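Sporozoite-specific SAG protein (Toxoplasma gondii, PDB 2X28) is a surface antigen of the SAG family made by the sporozoite stage, built of two SRS domains and probably involved in host-cell attachment. Local coordinates at residues V189-R194 with S206-P211; I165-A170 with L217-E222. All coordinates share one frame; numbering follows the deposited sequence.

Contact 1 (V189-R194 with S206-P211); sequences VPHASR and SVTDLP. With CD (cadmium ion), chain F.
Val189 turns CG1 anti to its own nitrogen (chi1 -176°) and Val207 sets its CG1 anti to the carbonyl carbon (chi1 -50°), and the two methyls meet at 4.1 Å where the beta hairpin of strands 193-197 and 202-207 frays at its open end. The hairpin closes one side of a sheet in the second SRS domain, with 193-197 as its edge strand. Val189 sets its two methyls against adjacent ring atoms of Pro211, CG1 near CD and CG2 near CG, while Ala192 CB comes to the same Val207 methyl, next to Val189 CG1. Ser193 and Ser206 form the hydrogen-bonded antiparallel pair: Ser193 N gives to Ser206 O at 2.9 Å, tilted 22° from the carbonyl plane, and Ser206 N returns a straighter bond to Ser193 O at 3.0 Å. Beyond them the two chains part; 189-192 forms a type II turn, and a water bridges across, donating to Pro190 O and Asp209 O and accepting from Thr208 N. On the outer side Thr208 OG1 comes up to His191 CB at 3.2 Å, the two side chains nearly perpendicular. The imidazole continues outward, and its NE2 binds a cadmium ion at 2.2 Å.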
loop_
_atom_site.group_PDB
_atom_site.type_symbol
_atom_site.label_atom_id
_atom_site.label_comp_id
_atom_site.label_asym_id
_atom_site.label_seq_id
_atom_site.Cartn_x
_atom_site.Cartn_y
_atom_site.Cartn_z
ATOM N N VAL A 189 5.644 -20.087 7.978
ATOM C CA VAL A 189 4.604 -19.073 8.071
ATOM C C VAL A 189 3.449 -19.592 7.272
ATOM O O VAL A 189 3.429 -19.445 6.061
ATOM C CB VAL A 189 5.085 -17.708 7.577
ATOM C CG1 VAL A 189 3.952 -16.612 7.793
ATOM C CG2 VAL A 189 6.358 -17.334 8.334
ATOM N N PRO A 190 2.500 -20.302 7.935
ATOM C CA PRO A 190 1.320 -20.751 7.177
ATOM C C PRO A 190 0.639 -19.592 6.473
ATOM O O PRO A 190 0.602 -18.508 7.026
ATOM C CB PRO A 190 0.417 -21.330 8.265
ATOM C CG PRO A 190 1.374 -21.929 9.248
ATOM C CD PRO A 190 2.510 -20.857 9.302
ATOM N N HIS A 191 0.107 -19.828 5.266
ATOM C CA HIS A 191 -0.609 -18.802 4.437
ATOM C C HIS A 191 0.227 -17.718 3.740
ATOM O O HIS A 191 -0.310 -16.995 2.888
ATOM C CB HIS A 191 -1.752 -18.112 5.213
ATOM C CG HIS A 191 -2.633 -19.057 5.955
ATOM N ND1 HIS A 191 -3.349 -20.053 5.322
ATOM C CD2 HIS A 191 -2.845 -19.216 7.283
ATOM C CE1 HIS A 191 -3.998 -20.755 6.226
ATOM N NE2 HIS A 191 -3.723 -20.254 7.416
ATOM N N ALA A 192 1.504 -17.587 4.104
ATOM C CA ALA A 192 2.413 -16.652 3.427
ATOM C C ALA A 192 2.698 -17.108 1.993
ATOM O O ALA A 192 2.597 -18.308 1.676
ATOM C CB ALA A 192 3.673 -16.532 4.186
ATOM N N SER A 193 2.995 -16.164 1.098
ATOM C CA SER A 193 3.367 -16.564 -0.261
ATOM C C SER A 193 4.390 -15.598 -0.844
ATOM O O SER A 193 4.449 -14.437 -0.434
ATOM C CB SER A 193 2.147 -16.681 -1.169
ATOM O OG SER A 193 1.397 -15.480 -1.161
ATOM N N ARG A 194 5.190 -16.092 -1.798
ATOM C CA ARG A 194 6.197 -15.273 -2.456
ATOM C C ARG A 194 5.772 -15.142 -3.911
ATOM O O ARG A 194 5.316 -16.115 -4.504
ATOM C CB ARG A 194 7.590 -15.889 -2.322
ATOM C CG ARG A 194 8.706 -15.006 -2.835
ATOM C CD ARG A 194 9.359 -15.629 -4.041
ATOM N NE ARG A 194 10.531 -16.310 -3.623
ATOM C CZ ARG A 194 11.236 -17.217 -4.304
ATOM N NH1 ARG A 194 10.966 -17.612 -5.532
ATOM N NH2 ARG A 194 12.286 -17.712 -3.706
ATOM N N SER A 206 4.447 -11.902 1.092
ATOM C CA SER A 206 3.148 -11.498 1.665
ATOM C C SER A 206 2.677 -12.499 2.708
ATOM O O SER A 206 2.936 -13.686 2.604
ATOM C CB SER A 206 2.072 -11.402 0.564
ATOM O OG SER A 206 2.323 -10.333 -0.343
ATOM N N VAL A 207 1.960 -12.017 3.702
ATOM C CA VAL A 207 1.416 -12.855 4.744
ATOM C C VAL A 207 0.007 -12.355 5.010
ATOM O O VAL A 207 -0.309 -11.179 4.776
ATOM C CB VAL A 207 2.232 -12.815 6.073
ATOM C CG1 VAL A 207 3.772 -13.050 5.861
ATOM C CG2 VAL A 207 2.001 -11.572 6.844
ATOM N N THR A 208 -0.847 -13.262 5.503
ATOM C CA THR A 208 -2.151 -12.851 5.986
ATOM C C THR A 208 -2.113 -12.799 7.497
ATOM O O THR A 208 -2.002 -11.720 8.067
ATOM C CB THR A 208 -3.273 -13.794 5.461
ATOM O OG1 THR A 208 -2.940 -15.148 5.761
ATOM C CG2 THR A 208 -3.376 -13.671 3.946
ATOM N N ASP A 209 -2.137 -13.946 8.163
ATOM C CA ASP A 209 -2.029 -13.974 9.615
ATOM C C ASP A 209 -0.553 -14.156 9.908
ATOM O O ASP A 209 0.110 -14.913 9.191
ATOM C CB ASP A 209 -2.756 -15.197 10.220
ATOM C CG ASP A 209 -4.256 -15.142 10.018
ATOM O OD1 ASP A 209 -4.854 -14.069 10.272
ATOM O OD2 ASP A 209 -4.840 -16.153 9.578
ATOM N N LEU A 210 -0.089 -13.561 11.012
ATOM C CA LEU A 210 1.244 -13.768 11.489
ATOM C C LEU A 210 1.447 -15.157 12.111
ATOM O O LEU A 210 0.510 -15.726 12.678
ATOM C CB LEU A 210 1.611 -12.710 12.533
ATOM C CG LEU A 210 1.512 -11.257 12.026
ATOM C CD1 LEU A 210 1.594 -10.314 13.206
ATOM C CD2 LEU A 210 2.572 -10.945 10.953
ATOM N N PRO A 211 2.686 -15.668 12.075
ATOM C CA PRO A 211 2.897 -16.972 12.695
ATOM C C PRO A 211 2.816 -16.843 14.210
ATOM O O PRO A 211 2.873 -15.728 14.741
ATOM C CB PRO A 211 4.330 -17.352 12.268
ATOM C CG PRO A 211 5.017 -16.051 11.993
ATOM C CD PRO A 211 3.940 -15.063 11.573
HETATM CD CD CD F . -4.408 -20.711 9.486
HETATM O O HOH W 1 0.506 -15.771 6.463
HETATM O O HOH W 2 -0.071 -14.881 1.294
HETATM O O HOH W 3 3.742 -12.058 -2.614
#

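Contact 2 (I165-A170 with L217-E222); sequences IKPANA and LCYRCE
Lys166 lies across Glu222 on one face of a short antiparallel ladder, and its chain is worth following outward. CB sits 3.9 Å from Arg220 CB, its directly paired neighbour. CG, anti to the carbonyl carbon (chi1 -67°), comes to 3.4 Å from Glu222 CD, where the two side chains cross at about a right angle. The bend at chi2 (-63°) then carries the lysine's CD more loosely past OE1, and CE closes on OE1 again at 3.4 Å. NZ leads away and stops 4.8 Å from Glu222 OE1, so it is the aliphatic part of the lysine that covers the acid; the charged ends are not in contact, though they probably still attract weakly over that distance.

Beneath this, Lys166 and Arg220 form a hydrogen-bonded pair. Lys166 N donates to Arg220 O and Arg220 N to Lys166 O, both at 2.8 Å and both in the plane of the accepting carbonyl; the second is the straighter, 169° at the hydrogen. Ile165 and Cys221 make the adjoining non-hydrogen-bonded pair, and their side chains go to the other face. There Ile165 runs alongside Tyr219, its CD1 3.9 Å from Tyr219 CB. A cis peptide bond precedes Pro167 where the strand ends, and the proline's CD comes to the edge of the Tyr219 ring, close to its plane. At the far end of that ring, OH donates to a water that in turn donates to Ala170 O, tying the phenol to the loop after the strand.

Strand 164-166 is thus the edge of a four-stranded sheet, laid against strand 215-222. Cys218-Cys179 fastens connecting chain to that strand, and Cys221-Cys158 joins the two sheets of the SRS-domain beta sandwich.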
loop_
_atom_site.group_PDB
_atom_site.type_symbol
_atom_site.label_atom_id
_atom_site.label_comp_id
_atom_site.label_asym_id
_atom_site.label_seq_id
_atom_site.Cartn_x
_atom_site.Cartn_y
_atom_site.Cartn_z
ATOM N N ILE A 165 17.065 -15.144 -7.956
ATOM C CA ILE A 165 16.401 -15.457 -6.681
ATOM C C ILE A 165 16.577 -16.925 -6.310
ATOM O O ILE A 165 16.433 -17.778 -7.147
ATOM C CB ILE A 165 14.882 -15.063 -6.669
ATOM C CG1 ILE A 165 14.243 -15.387 -5.309
ATOM C CG2 ILE A 165 14.062 -15.649 -7.901
ATOM C CD1 ILE A 165 14.952 -14.603 -4.105
ATOM N N LYS A 166 16.926 -17.189 -5.057
ATOM C CA LYS A 166 17.053 -18.541 -4.513
ATOM C C LYS A 166 16.329 -18.568 -3.169
ATOM O O LYS A 166 16.557 -17.675 -2.346
ATOM C CB LYS A 166 18.530 -18.933 -4.274
ATOM C CG LYS A 166 19.381 -19.087 -5.549
ATOM C CD LYS A 166 18.887 -20.222 -6.474
ATOM C CE LYS A 166 19.855 -20.450 -7.640
ATOM N NZ LYS A 166 19.104 -21.085 -8.791
ATOM N N PRO A 167 15.476 -19.593 -2.928
ATOM C CA PRO A 167 15.181 -20.716 -3.836
ATOM C C PRO A 167 14.463 -20.229 -5.078
ATOM O O PRO A 167 13.649 -19.299 -5.008
ATOM C CB PRO A 167 14.253 -21.613 -2.989
ATOM C CG PRO A 167 14.706 -21.298 -1.510
ATOM C CD PRO A 167 14.872 -19.798 -1.592
ATOM N N ALA A 168 14.755 -20.845 -6.210
ATOM C CA ALA A 168 14.041 -20.534 -7.433
ATOM C C ALA A 168 12.543 -20.815 -7.266
ATOM O O ALA A 168 11.704 -20.105 -7.837
ATOM C CB ALA A 168 14.586 -21.394 -8.559
ATOM N N ASN A 169 12.218 -21.879 -6.528
ATOM C CA ASN A 169 10.810 -22.312 -6.330
ATOM C C ASN A 169 10.151 -21.408 -5.306
ATOM O O ASN A 169 10.623 -21.323 -4.173
ATOM C CB ASN A 169 10.737 -23.793 -5.884
ATOM C CG ASN A 169 9.271 -24.289 -5.602
ATOM O OD1 ASN A 169 8.349 -23.501 -5.363
ATOM N ND2 ASN A 169 9.095 -25.608 -5.590
ATOM N N ALA A 170 9.111 -20.697 -5.729
ATOM C CA ALA A 170 8.370 -19.746 -4.893
ATOM C C ALA A 170 7.784 -20.322 -3.604
ATOM O O ALA A 170 7.526 -19.578 -2.655
ATOM C CB ALA A 170 7.230 -19.065 -5.726
ATOM N N LEU A 217 12.927 -15.399 7.858
ATOM C CA LEU A 217 12.998 -16.021 6.524
ATOM C C LEU A 217 14.248 -15.554 5.785
ATOM O O LEU A 217 14.663 -14.400 5.901
ATOM C CB LEU A 217 11.773 -15.655 5.714
ATOM C CG LEU A 217 10.488 -16.490 5.862
ATOM C CD1 LEU A 217 10.410 -17.151 7.207
ATOM C CD2 LEU A 217 9.295 -15.607 5.667
ATOM N N CYS A 218 14.902 -16.438 5.063
ATOM C CA CYS A 218 16.003 -15.955 4.247
ATOM C C CYS A 218 15.853 -16.348 2.796
ATOM O O CYS A 218 15.433 -17.456 2.472
ATOM C CB CYS A 218 17.366 -16.404 4.805
ATOM S SG CYS A 218 18.765 -16.034 3.667
ATOM N N TYR A 219 16.231 -15.420 1.936
ATOM C CA TYR A 219 16.327 -15.642 0.486
ATOM C C TYR A 219 17.722 -15.192 0.031
ATOM O O TYR A 219 18.413 -14.435 0.726
ATOM C CB TYR A 219 15.265 -14.814 -0.258
ATOM C CG TYR A 219 13.812 -15.199 0.047
ATOM C CD1 TYR A 219 13.296 -16.442 -0.363
ATOM C CD2 TYR A 219 12.960 -14.339 0.766
ATOM C CE1 TYR A 219 11.991 -16.801 -0.075
ATOM C CE2 TYR A 219 11.624 -14.713 1.054
ATOM C CZ TYR A 219 11.163 -15.938 0.605
ATOM O OH TYR A 219 9.888 -16.330 0.863
ATOM N N ARG A 220 18.145 -15.661 -1.125
ATOM C CA ARG A 220 19.441 -15.287 -1.648
ATOM C C ARG A 220 19.200 -14.664 -2.989
ATOM O O ARG A 220 18.445 -15.187 -3.810
ATOM C CB ARG A 220 20.386 -16.522 -1.756
ATOM C CG ARG A 220 21.010 -16.971 -0.424
ATOM C CD ARG A 220 21.615 -18.379 -0.547
ATOM N NE ARG A 220 23.054 -18.455 -0.369
ATOM C CZ ARG A 220 23.934 -18.451 -1.364
ATOM N NH1 ARG A 220 23.527 -18.362 -2.612
ATOM N NH2 ARG A 220 25.222 -18.538 -1.114
ATOM N N CYS A 221 19.812 -13.514 -3.191
ATOM C CA CYS A 221 19.983 -12.975 -4.523
ATOM C C CYS A 221 21.415 -13.298 -4.969
ATOM O O CYS A 221 22.376 -12.660 -4.508
ATOM C CB CYS A 221 19.734 -11.446 -4.518
ATOM S SG CYS A 221 18.030 -10.927 -4.081
ATOM N N GLU A 222 21.531 -14.208 -5.927
ATOM C CA GLU A 222 22.809 -14.788 -6.340
ATOM C C GLU A 222 23.216 -14.279 -7.711
ATOM O O GLU A 222 22.376 -14.021 -8.511
ATOM C CB GLU A 222 22.675 -16.308 -6.463
ATOM C CG GLU A 222 22.502 -17.037 -5.137
ATOM C CD GLU A 222 22.705 -18.526 -5.310
ATOM O OE1 GLU A 222 22.733 -19.003 -6.478
ATOM O OE2 GLU A 222 22.807 -19.211 -4.279
HETATM O O HOH W 4 9.137 -18.611 -0.852
#

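In the fold
Both contacts belong to the second SRS domain and pair antiparallel strands, but in different sheets: contact 1 joins sequence neighbours in a hairpin, whereas contact 2 brings together segments 47 residues apart and encloses that hairpin along the chain. Each mixes buried and accessible residues. Contact 1 has a small apolar inner side and an exposed outer side with bridging waters and a metal; contact 2 has no fully exposed residue among those that touch, and places an acid under a lysine's aliphatic chain. Their centres lie about 16 Å apart. Arg194 spans the gap from the hairpin, with NH2 probably hydrogen-bonded to Pro167 O at 2.5 Å and its side chain against Tyr219.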